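Local coordinates for insecticidal protein (Brevibacillus laterosporus, PDB 7ML9), which is active against the western corn rootworm, probably by forming beta-barrel pores in membranes, as a member of the ETX/MTX2 toxin family, at residues A[246-249]-A[250-254]. Residues are numbered along the deposited sequence; the frame is centred on the assembly and turned at random.
Sequences LTKC and QQKGW. With EDO (1,2-ethanediol), chain E; EDO (1,2-ethanediol), chain H.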
ATOM      1  N   LEU A 246      -1.436 -15.478 -22.544  1.00 13.43           N
ATOM      2  CA  LEU A 246      -1.657 -15.765 -21.127  1.00 13.92           C
ATOM      3  C   LEU A 246      -2.993 -16.466 -20.909  1.00 11.45           C
ATOM      4  O   LEU A 246      -3.083 -17.400 -20.113  1.00 14.23           O
ATOM      5  CB  LEU A 246      -1.598 -14.475 -20.298  1.00 15.73           C
ATOM      6  CG  LEU A 246      -1.916 -14.654 -18.805  1.00 16.21           C
ATOM      7  CD1 LEU A 246      -0.811 -15.432 -18.088  1.00 15.11           C
ATOM      8  CD2 LEU A 246      -2.163 -13.297 -18.122  1.00 13.96           C
ATOM      9  N   THR A 247      -4.040 -16.023 -21.599  1.00 13.29           N
ATOM     10  CA  THR A 247      -5.340 -16.656 -21.437  1.00 17.38           C
ATOM     11  C   THR A 247      -5.256 -18.144 -21.746  1.00 17.86           C
ATOM     12  O   THR A 247      -5.780 -18.974 -20.995  1.00 15.42           O
ATOM     13  CB  THR A 247      -6.369 -15.965 -22.331  1.00 14.94           C
ATOM     14  OG1 THR A 247      -6.431 -14.574 -21.993  1.00 20.93           O
ATOM     15  CG2 THR A 247      -7.770 -16.590 -22.177  1.00 19.37           C
ATOM     16  N   LYS A 248      -4.535 -18.499 -22.813  1.00 15.46           N
ATOM     17  CA  LYS A 248      -4.403 -19.899 -23.194  1.00 14.13           C
ATOM     18  C   LYS A 248      -3.621 -20.676 -22.149  1.00 16.07           C
ATOM     19  O   LYS A 248      -4.037 -21.763 -21.721  1.00 15.82           O
ATOM     20  CB  LYS A 248      -3.716 -19.993 -24.567  1.00 15.35           C
ATOM     21  CG  LYS A 248      -3.446 -21.420 -25.024  1.00 19.20           C
ATOM     22  CD  LYS A 248      -2.835 -21.428 -26.426  1.00 19.08           C
ATOM     23  CE  LYS A 248      -2.636 -22.869 -26.907  1.00 25.05           C
ATOM     24  NZ  LYS A 248      -1.729 -22.881 -28.086  1.00 24.81           N
ATOM     25  N   CYS A 249      -2.483 -20.120 -21.717  1.00 12.23           N
ATOM     26  CA  CYS A 249      -1.595 -20.819 -20.803  1.00 15.47           C
ATOM     27  C   CYS A 249      -2.266 -21.061 -19.452  1.00 17.90           C
ATOM     28  O   CYS A 249      -2.086 -22.130 -18.849  1.00 14.94           O
ATOM     29  CB  CYS A 249      -0.311 -20.005 -20.647  1.00 18.26           C
ATOM     30  SG  CYS A 249       0.839 -20.323 -22.052  1.00 21.61           S
ATOM     31  N   GLN A 250      -3.061 -20.095 -18.984  1.00 16.14           N
ATOM     32  CA  GLN A 250      -3.788 -20.278 -17.727  1.00 16.19           C
ATOM     33  C   GLN A 250      -4.903 -21.309 -17.870  1.00 17.39           C
ATOM     34  O   GLN A 250      -5.102 -22.133 -16.970  1.00 20.31           O
ATOM     35  CB  GLN A 250      -4.331 -18.934 -17.249  1.00 18.19           C
ATOM     36  CG  GLN A 250      -3.190 -18.038 -16.748  1.00 15.70           C
ATOM     37  CD  GLN A 250      -3.669 -16.732 -16.113  1.00 18.22           C
ATOM     38  OE1 GLN A 250      -4.647 -16.129 -16.551  1.00 17.71           O
ATOM     39  NE2 GLN A 250      -2.954 -16.287 -15.089  1.00 19.42           N
ATOM     40  N   GLN A 251      -5.614 -21.302 -19.005  1.00 14.96           N
ATOM     41  CA  GLN A 251      -6.614 -22.336 -19.267  1.00 16.67           C
ATOM     42  C   GLN A 251      -5.986 -23.731 -19.304  1.00 21.91           C
ATOM     43  O   GLN A 251      -6.550 -24.692 -18.760  1.00 19.72           O
ATOM     44  CB  GLN A 251      -7.338 -22.014 -20.576  1.00 17.65           C
ATOM     45  CG  GLN A 251      -8.499 -22.936 -20.910  1.00 22.49           C
ATOM     46  CD  GLN A 251      -9.173 -22.536 -22.202  1.00 22.67           C
ATOM     47  OE1 GLN A 251      -8.626 -22.721 -23.288  1.00 28.70           O
ATOM     48  NE2 GLN A 251     -10.355 -21.982 -22.094  1.00 23.34           N
ATOM     49  N   LYS A 252      -4.796 -23.857 -19.905  1.00 19.43           N
ATOM     50  CA  LYS A 252      -4.126 -25.148 -20.051  1.00 16.67           C
ATOM     51  C   LYS A 252      -3.377 -25.600 -18.816  1.00 23.55           C
ATOM     52  O   LYS A 252      -3.004 -26.772 -18.736  1.00 21.44           O
ATOM     53  CB  LYS A 252      -3.095 -25.103 -21.193  1.00 20.55           C
ATOM     54  CG  LYS A 252      -3.640 -24.721 -22.547  1.00 20.58           C
ATOM     55  CD  LYS A 252      -4.181 -25.917 -23.282  1.00 22.80           C
ATOM     56  CE  LYS A 252      -4.775 -25.516 -24.616  1.00 21.54           C
ATOM     57  NZ  LYS A 252      -5.497 -26.716 -25.161  1.00 23.63           N
ATOM     58  N   GLY A 253      -3.082 -24.711 -17.879  1.00 17.40           N
ATOM     59  CA  GLY A 253      -2.190 -25.113 -16.825  1.00 15.02           C
ATOM     60  C   GLY A 253      -0.731 -25.136 -17.213  1.00 18.01           C
ATOM     61  O   GLY A 253       0.049 -25.856 -16.592  1.00 21.53           O
ATOM     62  N   TRP A 254      -0.330 -24.373 -18.226  1.00 15.42           N
ATOM     63  CA  TRP A 254       1.072 -24.324 -18.639  1.00 18.30           C
ATOM     64  C   TRP A 254       1.791 -23.199 -17.900  1.00 21.71           C
ATOM     65  O   TRP A 254       1.672 -22.031 -18.276  1.00 21.85           O
ATOM     66  CB  TRP A 254       1.182 -24.110 -20.142  1.00 18.92           C
ATOM     67  CG  TRP A 254       0.569 -25.202 -20.995  1.00 18.80           C
ATOM     68  CD1 TRP A 254       0.202 -26.462 -20.604  1.00 20.92           C
ATOM     69  CD2 TRP A 254       0.257 -25.102 -22.390  1.00 16.66           C
ATOM     70  NE1 TRP A 254      -0.319 -27.155 -21.685  1.00 20.80           N
ATOM     71  CE2 TRP A 254      -0.291 -26.342 -22.789  1.00 18.28           C
ATOM     72  CE3 TRP A 254       0.396 -24.085 -23.343  1.00 16.15           C
ATOM     73  CZ2 TRP A 254      -0.705 -26.587 -24.103  1.00 18.75           C
ATOM     74  CZ3 TRP A 254      -0.015 -24.326 -24.648  1.00 18.63           C
ATOM     75  CH2 TRP A 254      -0.564 -25.572 -25.015  1.00 19.14           C
TER
HETATM   76  C1  EDO E 404      -2.444 -30.083 -21.049  1.00 40.26           C
HETATM   77  O1  EDO E 404      -2.618 -28.886 -20.292  1.00 29.64           O
HETATM   78  C2  EDO E 404      -3.189 -29.908 -22.363  1.00 33.97           C
HETATM   79  O2  EDO E 404      -2.259 -29.402 -23.322  1.00 27.64           O
HETATM   80  C1  EDO H 407      -1.641 -19.038 -29.662  1.00 32.42           C
HETATM   81  O1  EDO H 407      -0.870 -20.059 -29.013  1.00 37.54           O
HETATM   82  C2  EDO H 407      -2.527 -18.328 -28.647  1.00 36.93           C
HETATM   83  O2  EDO H 407      -3.634 -17.757 -29.348  1.00 51.53           O
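The final turns of helix 242-252 keep i to i+4 bonds, such as K252 N to K248 O (2.9 Å), and then close in a Schellman motif, with W254 N bonded to C249 O, a weak bond from G253 N to Q250 O, and G253 at positive phi as the C-prime residue. The turn places the W254 indole across the end of the helix, beside the side chains of K248 and K252. C249 SG lies at the edge of its six-membered ring, near the ring plane and 4.0 Å from CE3, while K252 CB packs on one face, offset toward the rim. The extended side chain of K248, its CG anti to the backbone N (chi1 176°), runs obliquely past the indole and brings CE to 3.8 Å from W254 CZ3. On another side of the helix, L246 CD1 rests against the Q250 amide carbon CD (3.7 Å), and Q250 NE2 donates to F260 O. K248 NZ forms a salt bridge with D39 and a hydrogen bond with T43 OG1, and K252 NZ a salt bridge with E46. Separate carboxylates thus probably offset the like charges of K248 NZ and K252 NZ, 6.1 Å apart, and tie the helix end to helix 28-48, alongside the packing of W254 and C249.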